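Local coordinates for protein Dye type peroxidase A (Streptomyces lividans 1326, PDB 6GZW) that probably uses peroxide to oxidise dyes and related substrates at a heme iron, as a dye-decolourising peroxidase, at residues W157-F162 with V223-M228; A240-I245 with A253-G258; T265-E270 with L278-N283; A286-P291 with R342-S347. All blocks are in the same frame, centred on the assembly; numbering follows the deposited sequence.

Interaction 1: residues W157-F162 with V223-M228. With HEM (protoporphyrin IX containing Fe), chain C.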
# COMPACT_ATOMS: atom_id res chain seq x y z
N TRP A 157 4.19 -9.11 -15.06
CA TRP A 157 4.00 -9.19 -13.60
C TRP A 157 4.04 -7.81 -12.98
O TRP A 157 4.55 -6.86 -13.56
CB TRP A 157 4.98 -10.15 -12.90
CG TRP A 157 6.44 -9.88 -13.05
CD1 TRP A 157 7.29 -10.50 -13.88
CD2 TRP A 157 7.24 -8.94 -12.29
NE1 TRP A 157 8.58 -10.02 -13.72
CE2 TRP A 157 8.57 -9.07 -12.73
CE3 TRP A 157 6.96 -8.03 -11.28
CZ2 TRP A 157 9.61 -8.29 -12.22
CZ3 TRP A 157 7.98 -7.26 -10.77
CH2 TRP A 157 9.30 -7.39 -11.25
N GLN A 158 3.43 -7.69 -11.81
CA GLN A 158 3.40 -6.40 -11.13
C GLN A 158 3.26 -6.62 -9.65
O GLN A 158 2.45 -7.49 -9.21
CB GLN A 158 2.26 -5.52 -11.68
CG GLN A 158 2.32 -4.05 -11.22
CD GLN A 158 1.53 -3.80 -9.96
OE1 GLN A 158 0.35 -4.07 -9.93
NE2 GLN A 158 2.17 -3.23 -8.95
N MET A 159 4.11 -5.91 -8.89
CA MET A 159 4.18 -6.03 -7.41
C MET A 159 4.04 -4.65 -6.76
O MET A 159 4.64 -3.67 -7.21
CB MET A 159 5.51 -6.70 -6.99
CG MET A 159 5.65 -8.10 -7.55
SD MET A 159 7.24 -8.84 -7.18
CE MET A 159 7.15 -10.18 -8.37
N ASN A 160 3.31 -4.59 -5.65
CA ASN A 160 3.20 -3.39 -4.84
C ASN A 160 4.10 -3.46 -3.63
O ASN A 160 4.24 -4.51 -3.03
CB ASN A 160 1.80 -3.24 -4.26
CG ASN A 160 0.72 -3.12 -5.32
OD1 ASN A 160 0.96 -2.60 -6.44
ND2 ASN A 160 -0.51 -3.56 -4.95
N GLY A 161 4.64 -2.31 -3.24
CA GLY A 161 5.45 -2.20 -2.04
C GLY A 161 5.19 -0.93 -1.26
O GLY A 161 4.48 -0.02 -1.71
N PHE A 162 5.75 -0.89 -0.06
CA PHE A 162 5.64 0.23 0.81
C PHE A 162 6.86 0.35 1.73
O PHE A 162 7.62 -0.62 1.96
CB PHE A 162 4.36 0.17 1.65
CG PHE A 162 4.22 -1.10 2.44
CD1 PHE A 162 4.82 -1.24 3.67
CD2 PHE A 162 3.49 -2.20 1.92
CE1 PHE A 162 4.69 -2.40 4.40
CE2 PHE A 162 3.36 -3.38 2.66
CZ PHE A 162 3.99 -3.48 3.89
N VAL A 223 16.24 -7.58 -8.82
CA VAL A 223 15.02 -7.56 -8.02
C VAL A 223 14.83 -8.98 -7.50
O VAL A 223 14.92 -9.94 -8.28
CB VAL A 223 13.82 -7.19 -8.91
CG1 VAL A 223 12.51 -7.25 -8.13
CG2 VAL A 223 14.04 -5.84 -9.53
N ARG A 224 14.56 -9.10 -6.20
CA ARG A 224 14.16 -10.39 -5.60
C ARG A 224 12.95 -10.18 -4.74
O ARG A 224 12.96 -9.31 -3.85
CB ARG A 224 15.30 -10.99 -4.74
CG ARG A 224 16.63 -11.11 -5.48
CD ARG A 224 16.65 -12.20 -6.53
NE ARG A 224 16.80 -13.52 -5.91
CZ ARG A 224 17.26 -14.61 -6.53
NH1 ARG A 224 17.55 -14.60 -7.84
NH2 ARG A 224 17.40 -15.75 -5.83
N ARG A 225 11.90 -10.97 -4.99
CA ARG A 225 10.73 -10.98 -4.14
C ARG A 225 11.07 -12.01 -3.06
O ARG A 225 11.00 -13.20 -3.32
CB ARG A 225 9.46 -11.38 -4.91
CG ARG A 225 8.19 -11.35 -4.05
CD ARG A 225 7.03 -12.02 -4.78
NE ARG A 225 5.79 -12.00 -4.00
CZ ARG A 225 5.00 -10.94 -3.86
NH1 ARG A 225 5.31 -9.78 -4.42
NH2 ARG A 225 3.88 -11.02 -3.15
N ILE A 226 11.38 -11.53 -1.85
CA ILE A 226 11.83 -12.42 -0.79
C ILE A 226 10.76 -12.44 0.29
O ILE A 226 10.55 -11.46 0.99
CB ILE A 226 13.17 -11.96 -0.19
CG1 ILE A 226 14.20 -11.73 -1.29
CG2 ILE A 226 13.67 -13.00 0.80
CD1 ILE A 226 15.53 -11.22 -0.77
N ARG A 227 10.07 -13.58 0.41
CA ARG A 227 9.07 -13.73 1.42
C ARG A 227 9.75 -13.91 2.75
O ARG A 227 10.77 -14.58 2.85
CB ARG A 227 8.17 -14.94 1.15
CG ARG A 227 7.08 -15.14 2.20
CD ARG A 227 5.91 -15.94 1.66
NE ARG A 227 6.25 -17.34 1.39
CZ ARG A 227 6.19 -18.32 2.27
NH1 ARG A 227 5.86 -18.10 3.54
NH2 ARG A 227 6.48 -19.56 1.88
N MET A 228 9.25 -13.23 3.75
CA MET A 228 9.74 -13.45 5.10
C MET A 228 8.89 -14.51 5.78
O MET A 228 7.70 -14.40 5.82
CB MET A 228 9.74 -12.17 5.90
CG MET A 228 10.76 -11.15 5.43
SD MET A 228 10.40 -9.51 6.09
CE MET A 228 12.01 -8.77 5.85
CHA HEM C . 22.74 -5.69 5.46
CHB HEM C . 18.38 -7.64 6.28
CHC HEM C . 18.64 -9.87 1.98
CHD HEM C . 22.96 -7.92 1.17
C1A HEM C . 21.55 -6.02 6.05
C2A HEM C . 21.16 -5.61 7.36
C3A HEM C . 19.94 -6.17 7.58
C4A HEM C . 19.58 -6.93 6.42
CMA HEM C . 19.06 -6.02 8.80
CAA HEM C . 21.94 -4.74 8.33
CBA HEM C . 21.72 -3.24 8.25
CGA HEM C . 22.26 -2.67 6.98
O1A HEM C . 23.48 -2.36 6.85
O2A HEM C . 21.49 -2.50 6.00
C1B HEM C . 18.06 -8.41 5.15
C2B HEM C . 16.83 -9.09 4.97
C3B HEM C . 16.86 -9.74 3.77
C4B HEM C . 18.20 -9.41 3.19
CMB HEM C . 15.70 -9.14 5.96
CAB HEM C . 15.81 -10.51 3.08
CBB HEM C . 14.52 -10.34 3.27
C1C HEM C . 19.85 -9.59 1.39
C2C HEM C . 20.28 -10.08 0.13
C3C HEM C . 21.53 -9.54 -0.09
C4C HEM C . 21.83 -8.68 1.03
CMC HEM C . 19.56 -11.04 -0.77
CAC HEM C . 22.48 -9.75 -1.21
CBC HEM C . 22.54 -10.81 -2.04
C1D HEM C . 23.18 -7.11 2.29
C2D HEM C . 24.38 -6.26 2.36
C3D HEM C . 24.34 -5.64 3.55
C4D HEM C . 23.08 -6.12 4.19
CMD HEM C . 25.46 -6.10 1.28
CAD HEM C . 25.37 -4.66 4.08
CBD HEM C . 26.55 -5.37 4.75
CGD HEM C . 27.58 -4.38 5.19
O1D HEM C . 27.58 -3.94 6.38
O2D HEM C . 28.42 -3.97 4.37
NA HEM C . 20.62 -6.91 5.52
NB HEM C . 18.84 -8.65 4.09
NC HEM C . 20.81 -8.80 1.94
ND HEM C . 22.47 -7.07 3.43
FE HEM C . 20.74 -7.85 3.77
O HOH W 1 4.01 -7.27 -3.89
O HOH W 2 19.83 -6.35 2.85

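Interaction 2: residues A240-I245 with A253-G258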
# COMPACT_ATOMS: atom_id res chain seq x y z
N ALA A 240 18.15 -14.60 19.73
CA ALA A 240 18.29 -15.43 18.55
C ALA A 240 18.19 -14.60 17.28
O ALA A 240 18.94 -14.79 16.34
CB ALA A 240 17.27 -16.54 18.54
N GLN A 241 17.28 -13.65 17.29
CA GLN A 241 17.09 -12.79 16.11
C GLN A 241 18.29 -11.89 15.87
O GLN A 241 18.67 -11.66 14.71
CB GLN A 241 15.84 -11.95 16.28
CG GLN A 241 14.54 -12.71 16.16
CD GLN A 241 13.33 -11.78 16.19
OE1 GLN A 241 13.44 -10.60 16.56
NE2 GLN A 241 12.15 -12.30 15.84
N GLU A 242 18.89 -11.37 16.95
CA GLU A 242 20.02 -10.49 16.83
C GLU A 242 21.25 -11.29 16.36
O GLU A 242 22.07 -10.82 15.56
CB GLU A 242 20.25 -9.70 18.14
CG GLU A 242 19.14 -8.65 18.32
CD GLU A 242 19.28 -7.72 19.50
OE1 GLU A 242 19.97 -8.05 20.49
OE2 GLU A 242 18.64 -6.63 19.45
N ASP A 243 21.37 -12.53 16.82
CA ASP A 243 22.46 -13.40 16.28
C ASP A 243 22.33 -13.71 14.79
O ASP A 243 23.34 -13.90 14.13
CB ASP A 243 22.58 -14.72 17.06
CG ASP A 243 23.33 -14.57 18.36
OD1 ASP A 243 23.93 -13.52 18.62
OD2 ASP A 243 23.27 -15.51 19.16
N VAL A 244 21.11 -13.77 14.25
CA VAL A 244 20.94 -14.01 12.80
C VAL A 244 21.54 -12.88 11.97
O VAL A 244 22.20 -13.14 10.97
CB VAL A 244 19.44 -14.23 12.43
CG1 VAL A 244 19.21 -14.15 10.92
CG2 VAL A 244 18.99 -15.57 12.96
N ILE A 245 21.36 -11.65 12.44
CA ILE A 245 21.84 -10.48 11.68
C ILE A 245 23.25 -10.05 12.11
O ILE A 245 24.04 -9.66 11.27
CB ILE A 245 20.87 -9.28 11.83
CG1 ILE A 245 19.50 -9.62 11.26
CG2 ILE A 245 21.44 -8.01 11.19
CD1 ILE A 245 19.50 -9.97 9.78
N ALA A 253 22.98 -1.26 16.08
CA ALA A 253 24.43 -1.30 16.35
C ALA A 253 24.97 -2.72 16.15
O ALA A 253 24.26 -3.70 16.38
CB ALA A 253 24.70 -0.86 17.78
N PRO A 254 26.25 -2.84 15.75
CA PRO A 254 26.86 -4.16 15.74
C PRO A 254 26.85 -4.76 17.13
O PRO A 254 26.96 -4.01 18.12
CB PRO A 254 28.30 -3.90 15.27
CG PRO A 254 28.53 -2.46 15.47
CD PRO A 254 27.19 -1.77 15.38
N LEU A 255 26.66 -6.08 17.22
CA LEU A 255 26.61 -6.75 18.53
C LEU A 255 27.93 -6.59 19.30
O LEU A 255 27.95 -6.64 20.51
CB LEU A 255 26.27 -8.24 18.41
CG LEU A 255 24.93 -8.66 17.83
CD1 LEU A 255 24.77 -10.18 17.96
CD2 LEU A 255 23.83 -7.92 18.55
N SER A 256 29.01 -6.39 18.56
CA SER A 256 30.33 -6.09 19.14
C SER A 256 30.41 -4.73 19.83
O SER A 256 31.37 -4.46 20.53
CB SER A 256 31.39 -6.15 18.04
OG SER A 256 31.10 -5.25 16.95
N GLY A 257 29.43 -3.86 19.60
CA GLY A 257 29.45 -2.53 20.17
C GLY A 257 29.02 -2.56 21.62
O GLY A 257 28.23 -3.40 22.04
N GLY A 258 29.50 -1.60 22.40
CA GLY A 258 28.96 -1.39 23.74
C GLY A 258 27.60 -0.71 23.76
O GLY A 258 26.95 -0.51 22.72

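Interaction 3: residues T265-E270 with L278-N283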
# COMPACT_ATOMS: atom_id res chain seq x y z
N THR A 265 28.51 2.69 14.41
CA THR A 265 29.72 2.20 15.08
C THR A 265 30.32 1.06 14.25
O THR A 265 29.61 0.14 13.79
CB THR A 265 29.39 1.72 16.49
OG1 THR A 265 28.96 2.83 17.28
CG2 THR A 265 30.62 1.06 17.17
N GLU A 266 31.63 1.10 14.04
CA GLU A 266 32.27 0.09 13.20
C GLU A 266 32.20 -1.29 13.88
O GLU A 266 32.43 -1.42 15.10
CB GLU A 266 33.74 0.47 12.92
CG GLU A 266 33.94 1.61 11.92
CD GLU A 266 33.50 1.29 10.52
OE1 GLU A 266 33.43 0.09 10.13
OE2 GLU A 266 33.20 2.25 9.79
N MET A 267 31.85 -2.31 13.10
CA MET A 267 31.75 -3.69 13.59
C MET A 267 33.15 -4.24 13.85
O MET A 267 34.07 -3.97 13.08
CB MET A 267 31.07 -4.56 12.53
CG MET A 267 30.67 -5.94 13.00
SD MET A 267 29.88 -6.92 11.68
CE MET A 267 28.19 -6.37 11.94
N ASP A 268 33.30 -4.97 14.96
CA ASP A 268 34.54 -5.66 15.25
C ASP A 268 34.32 -7.16 14.99
O ASP A 268 33.63 -7.85 15.74
CB ASP A 268 34.95 -5.39 16.70
CG ASP A 268 36.28 -6.01 17.06
OD1 ASP A 268 36.71 -6.97 16.40
OD2 ASP A 268 36.87 -5.54 18.05
N LEU A 269 34.92 -7.64 13.91
CA LEU A 269 34.72 -8.99 13.39
C LEU A 269 35.53 -10.04 14.16
O LEU A 269 35.30 -11.23 13.98
CB LEU A 269 35.10 -9.03 11.93
CG LEU A 269 34.25 -8.14 11.01
CD1 LEU A 269 34.93 -7.97 9.66
CD2 LEU A 269 32.88 -8.74 10.83
N GLU A 270 36.50 -9.60 14.96
CA GLU A 270 37.34 -10.54 15.74
C GLU A 270 36.94 -10.66 17.21
O GLU A 270 37.40 -11.59 17.89
CB GLU A 270 38.82 -10.16 15.61
CG GLU A 270 39.48 -10.56 14.29
CD GLU A 270 39.12 -9.67 13.12
OE1 GLU A 270 39.23 -8.43 13.25
OE2 GLU A 270 38.74 -10.21 12.05
N LEU A 278 32.78 -15.92 19.03
CA LEU A 278 32.58 -14.63 18.35
C LEU A 278 31.30 -13.91 18.79
O LEU A 278 30.24 -14.51 18.90
CB LEU A 278 32.57 -14.82 16.83
CG LEU A 278 33.94 -15.17 16.21
CD1 LEU A 278 33.74 -15.66 14.78
CD2 LEU A 278 34.87 -13.96 16.26
N VAL A 279 31.42 -12.60 19.07
CA VAL A 279 30.25 -11.80 19.50
C VAL A 279 29.31 -11.58 18.29
O VAL A 279 28.09 -11.69 18.45
CB VAL A 279 30.68 -10.47 20.14
CG1 VAL A 279 29.47 -9.60 20.48
CG2 VAL A 279 31.49 -10.72 21.42
N VAL A 280 29.87 -11.29 17.12
CA VAL A 280 29.08 -11.26 15.87
C VAL A 280 29.23 -12.65 15.26
O VAL A 280 30.33 -13.01 14.84
CB VAL A 280 29.58 -10.20 14.89
CG1 VAL A 280 28.80 -10.29 13.59
CG2 VAL A 280 29.44 -8.82 15.48
N PRO A 281 28.15 -13.46 15.24
CA PRO A 281 28.35 -14.84 14.80
C PRO A 281 28.98 -15.00 13.42
O PRO A 281 28.87 -14.11 12.57
CB PRO A 281 26.95 -15.44 14.84
CG PRO A 281 26.25 -14.64 15.89
CD PRO A 281 26.79 -13.25 15.76
N ILE A 282 29.68 -16.12 13.23
CA ILE A 282 30.38 -16.42 11.97
C ILE A 282 29.48 -16.44 10.74
O ILE A 282 29.94 -16.18 9.63
CB ILE A 282 31.15 -17.78 12.09
CG1 ILE A 282 32.20 -17.94 10.98
CG2 ILE A 282 30.20 -18.98 12.10
CD1 ILE A 282 33.36 -16.99 11.11
N ASN A 283 28.21 -16.79 10.94
CA ASN A 283 27.23 -16.86 9.85
C ASN A 283 26.21 -15.72 9.93
O ASN A 283 25.15 -15.83 9.30
CB ASN A 283 26.51 -18.21 9.83
CG ASN A 283 25.72 -18.49 11.12
OD1 ASN A 283 25.86 -17.79 12.12
ND2 ASN A 283 24.87 -19.52 11.09
O HOH W 3 32.78 -10.61 16.60

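Interaction 4: residues A286-P291 with R342-S347. With HEM (protoporphyrin IX containing Fe), chain C.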
# COMPACT_ATOMS: atom_id res chain seq x y z
N ALA A 286 24.86 -9.66 8.57
CA ALA A 286 25.60 -8.40 8.48
C ALA A 286 27.12 -8.54 8.65
O ALA A 286 27.86 -7.54 8.50
CB ALA A 286 25.03 -7.35 9.44
N ARG A 287 27.59 -9.76 8.93
CA ARG A 287 29.01 -10.07 8.74
C ARG A 287 29.28 -10.52 7.31
O ARG A 287 30.08 -9.92 6.59
CB ARG A 287 29.46 -11.19 9.70
CG ARG A 287 30.90 -11.67 9.47
CD ARG A 287 31.16 -12.97 10.22
NE ARG A 287 31.34 -12.73 11.64
CZ ARG A 287 32.50 -12.43 12.23
NH1 ARG A 287 33.62 -12.28 11.54
NH2 ARG A 287 32.53 -12.22 13.54
N ILE A 288 28.60 -11.58 6.90
CA ILE A 288 28.96 -12.27 5.66
C ILE A 288 28.60 -11.53 4.35
O ILE A 288 29.11 -11.88 3.29
CB ILE A 288 28.49 -13.73 5.66
CG1 ILE A 288 26.98 -13.84 5.55
CG2 ILE A 288 29.04 -14.46 6.91
CD1 ILE A 288 26.49 -15.27 5.45
N THR A 289 27.74 -10.52 4.44
CA THR A 289 27.39 -9.71 3.27
C THR A 289 28.35 -8.51 3.01
O THR A 289 28.26 -7.88 1.95
CB THR A 289 25.98 -9.11 3.44
OG1 THR A 289 25.96 -8.43 4.69
CG2 THR A 289 24.92 -10.17 3.40
N ARG A 290 29.28 -8.22 3.92
CA ARG A 290 30.14 -7.05 3.78
C ARG A 290 31.04 -7.14 2.53
O ARG A 290 31.54 -8.24 2.18
CB ARG A 290 31.02 -6.85 5.01
CG ARG A 290 30.31 -6.55 6.33
CD ARG A 290 31.23 -6.79 7.53
NE ARG A 290 32.36 -5.88 7.49
CZ ARG A 290 32.44 -4.71 8.12
NH1 ARG A 290 31.44 -4.23 8.85
NH2 ARG A 290 33.55 -3.96 7.97
N PRO A 291 31.28 -5.99 1.86
CA PRO A 291 32.24 -6.03 0.77
C PRO A 291 33.61 -6.59 1.18
O PRO A 291 34.19 -7.36 0.43
CB PRO A 291 32.31 -4.56 0.29
CG PRO A 291 30.95 -3.98 0.66
CD PRO A 291 30.57 -4.69 1.94
N ARG A 342 23.38 -21.04 1.33
CA ARG A 342 23.39 -21.94 2.49
C ARG A 342 24.13 -21.39 3.72
O ARG A 342 23.86 -21.83 4.86
CB ARG A 342 24.04 -23.29 2.10
CG ARG A 342 23.28 -24.08 1.04
CD ARG A 342 23.75 -25.54 0.97
NE ARG A 342 25.02 -25.73 0.27
CZ ARG A 342 25.18 -26.16 -0.99
NH1 ARG A 342 24.15 -26.48 -1.79
NH2 ARG A 342 26.43 -26.29 -1.48
N GLY A 343 25.08 -20.48 3.51
CA GLY A 343 25.90 -19.96 4.59
C GLY A 343 25.27 -18.98 5.57
O GLY A 343 25.75 -18.83 6.68
N ASP A 344 24.19 -18.31 5.18
CA ASP A 344 23.64 -17.20 5.96
C ASP A 344 22.66 -17.73 7.00
O ASP A 344 21.76 -18.50 6.68
CB ASP A 344 22.92 -16.26 4.99
CG ASP A 344 22.46 -14.97 5.62
OD1 ASP A 344 22.63 -14.75 6.85
OD2 ASP A 344 21.93 -14.14 4.85
N ALA A 345 22.82 -17.34 8.26
CA ALA A 345 21.82 -17.65 9.29
C ALA A 345 20.42 -17.19 8.87
O ALA A 345 19.44 -17.85 9.22
CB ALA A 345 22.20 -17.03 10.62
N LEU A 346 20.34 -16.10 8.11
CA LEU A 346 19.02 -15.55 7.72
C LEU A 346 18.27 -16.45 6.74
O LEU A 346 17.05 -16.37 6.66
CB LEU A 346 19.19 -14.17 7.11
CG LEU A 346 17.94 -13.42 6.63
CD1 LEU A 346 17.04 -13.16 7.81
CD2 LEU A 346 18.30 -12.15 5.87
N SER A 347 18.97 -17.27 5.97
CA SER A 347 18.37 -18.03 4.87
C SER A 347 17.21 -18.92 5.29
O SER A 347 16.28 -19.12 4.56
CB SER A 347 19.46 -18.82 4.11
OG SER A 347 20.27 -17.92 3.38
CHA HEM C . 22.74 -5.69 5.46
CHB HEM C . 18.38 -7.64 6.28
CHC HEM C . 18.64 -9.87 1.98
CHD HEM C . 22.96 -7.92 1.17
C1A HEM C . 21.55 -6.02 6.05
C2A HEM C . 21.16 -5.61 7.36
C3A HEM C . 19.94 -6.17 7.58
C4A HEM C . 19.58 -6.93 6.42
CMA HEM C . 19.06 -6.02 8.80
CAA HEM C . 21.94 -4.74 8.33
CBA HEM C . 21.72 -3.24 8.25
CGA HEM C . 22.26 -2.67 6.98
O1A HEM C . 23.48 -2.36 6.85
O2A HEM C . 21.49 -2.50 6.00
C1B HEM C . 18.06 -8.41 5.15
C2B HEM C . 16.83 -9.09 4.97
C3B HEM C . 16.86 -9.74 3.77
C4B HEM C . 18.20 -9.41 3.19
CMB HEM C . 15.70 -9.14 5.96
CAB HEM C . 15.81 -10.51 3.08
CBB HEM C . 14.52 -10.34 3.27
C1C HEM C . 19.85 -9.59 1.39
C2C HEM C . 20.28 -10.08 0.13
C3C HEM C . 21.53 -9.54 -0.09
C4C HEM C . 21.83 -8.68 1.03
CMC HEM C . 19.56 -11.04 -0.77
CAC HEM C . 22.48 -9.75 -1.21
CBC HEM C . 22.54 -10.81 -2.04
C1D HEM C . 23.18 -7.11 2.29
C2D HEM C . 24.38 -6.26 2.36
C3D HEM C . 24.34 -5.64 3.55
C4D HEM C . 23.08 -6.12 4.19
CMD HEM C . 25.46 -6.10 1.28
CAD HEM C . 25.37 -4.66 4.08
CBD HEM C . 26.55 -5.37 4.75
CGD HEM C . 27.58 -4.38 5.19
O1D HEM C . 27.58 -3.94 6.38
O2D HEM C . 28.42 -3.97 4.37
NA HEM C . 20.62 -6.91 5.52
NB HEM C . 18.84 -8.65 4.09
NC HEM C . 20.81 -8.80 1.94
ND HEM C . 22.47 -7.07 3.43
FE HEM C . 20.74 -7.85 3.77
O HOH W 2 19.83 -6.35 2.85

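Interaction 1: residues W157-F162 with V223-M228
Met159 and Arg225 meet with their side chains at a slant. The sulfur of Met159 comes up to the edge of the guanidinium, near its plane, and SD lies 3.5 Å from Arg225 NH1. The N-H points at it with an angle of 145°, a weak hydrogen bond. Arg225 gets there by keeping CG anti to the backbone N (chi1 -178°) and staying extended as far as NE, with its CD 4.0 Å from Met159 SD. Water 1 also sits at the guanidinium edge, in its plane: Arg225 NH1 donates to it at 2.9 Å, and it donates at 2.9 Å to the backbone O of Asn160. Met159 CE stands 3.6 Å above one face of the Trp157 ring, offset toward the rim, while Trp157 CH2 approaches Val223 CG1 obliquely. The two strands, 153-162 and 219-228, are not neighbours in the eight-stranded antiparallel sheet. They face each other across the core, as in the paired ferredoxin-like halves of Dyp-type peroxidases, the first strand from the N-terminal half and the second from the C-terminal half. The NH2 of Arg225 forms salt bridges with Asp308 and Asp317, and Tyr306 adds a cation-pi contact. With a leucine in place of Arg225, those two aspartates would probably lose their cationic mate and water 1 one of its partners. Strand alternation turns Ile226 and Met228 the other way, to the heme: Ile226 CG2 is 3.7 Å from heme CBB, and Met228 CE is 3.7 Å from heme CMB.

Interaction 2: residues A240-I245 with A253-G258
Leu255 places CG anti to its own carbonyl carbon (chi1 -63°) and continues straight to CD1 (chi2 -174°), which drives the forked end of the side chain against the helix of residues 240-245. The two methyls divide the work. CD2 rests 4.0 Å from Glu242 CB, whereas CD1 reaches into a polar spot, 3.7 Å from the backbone O of Glu242 and 3.5 Å from Asp243 OD1. Asp243 starts out pointing away from the loop, but with chi1 at -80° its carboxylate swings back, and the two side chains cross at about a right angle. The approaches of CD1 to the two oxygens are van der Waals contacts. The polar end of Glu242 is occupied elsewhere, its OE2 accepting from Lys249 N. Leu255 is held in position by a type I beta turn from Pro254 to Gly257, closed by the 2.9 Å bond from Gly257 N to Pro254 O. This is surface packing, in which a loop turn presses a leucine onto the side of helix 238-245. A backbone bond between Leu255 and Gly246 ties the turn to the residue after that helix, while Val244 and Ile245 are backbone-bonded to His285 and Ala286 of helix 285-288.

Interaction 3: residues T265-E270 with L278-N283
Met267 is the first residue of segment 265-270 to meet Val280, in the long irregular connection between helices 238-245 and 285-288, where an Asx turn shapes one side. Its CG lies anti to the backbone N (chi1 -169°), and the extended next torsion carries SD onward, so that CG and SD both come against Val280, the side chains crossing obliquely: Met267 CG is 4.0 Å from Val280 CG2, and Met267 SD is 4.0 Å from Val280 CG1. Pro254, Ala286 and Arg290 also touch this methionine, whose side chain lies about 6 Å from the heme at the nearest atoms. Asp268 comes next and acts through its backbone and its carboxylate. Its O accepts from water 3 at 3.0 Å, and the same water accepts from Val280 N, bridging two backbones that are not directly bonded. Asp268 OD1, met nearly end-on along the C-O bond, accepts from Glu270 N at 3.0 Å, which makes the Asx turn. Leu269 follows with its carbonyl turned to the second segment; the O is also bonded by Arg287 NH2, which holds Val280 O as well. At Leu269 and Glu270 the contact ends on one methyl group: Leu278 CD2 sits 3.6 Å from Leu269 O and 3.8 Å from Glu270 O.

Interaction 4: residues A286-P291 with R342-S347
Ile288 and Asp344 meet through a single methyl. CD1 of Ile288 lies 3.5 Å from Asp344 CA and 3.7 Å from Asp344 CB, and it also rests 3.8 Å from the backbone O of Gly343. Ile288 reaches this place by holding CG1 between its backbone N and carbonyl carbon (chi1 71°) and extending from there, with Leu340 beside it. The carboxylate of Asp344 is fixed by two bonds: OD1 accepts from Leu346 N at 2.9 Å with an angle of 168°, reached from well above the carboxylate plane, to give an Asx turn, and OD2 accepts from His285 ND1. With an alanine in place of Asp344, His285 ND1 and Leu346 N would probably both lose their acceptor, leaving the histidine ring freer to turn. Farther out, both segments line the same heme face, the one opposite water 2. Thr289 CB is 3.4 Å from heme C2D and Leu346 CD2 is 3.5 Å from heme C3B, while Thr289 OG1 is bonded to His285 O and Pro291 CD lies 3.3 Å from the heme propionate O2D. A histidine paired with an aspartate on this side of the iron is consistent with the proximal heme pocket of Dyp-type peroxidases.

Interaction 1 is the buried member, its centre about 9 Å from that of the chain, and joins two strands through sulfur, guanidinium and water. The centres of interactions 2, 3 and 4 lie about 25, 27 and 19 Å from it; 2 is a surface contact, 3 and 4 partly buried. Interactions 2 and 4 set methyls against backbone and carboxylate atoms, whereas 3 mixes apolar packing, methyl-to-carbonyl contacts and a bridging water. Interactions 2 and 3 share the irregular connection from helix 238-245 to helix 285-288, on which 4 starts. Ser256 OG to Asp268 N joins 2 and 3, Val244 CG1 packs on Leu346 between 2 and 4, and Asn283 O to Ala345 N joins 3 and 4. Interactions 1 and 4 both reach the heme without touching.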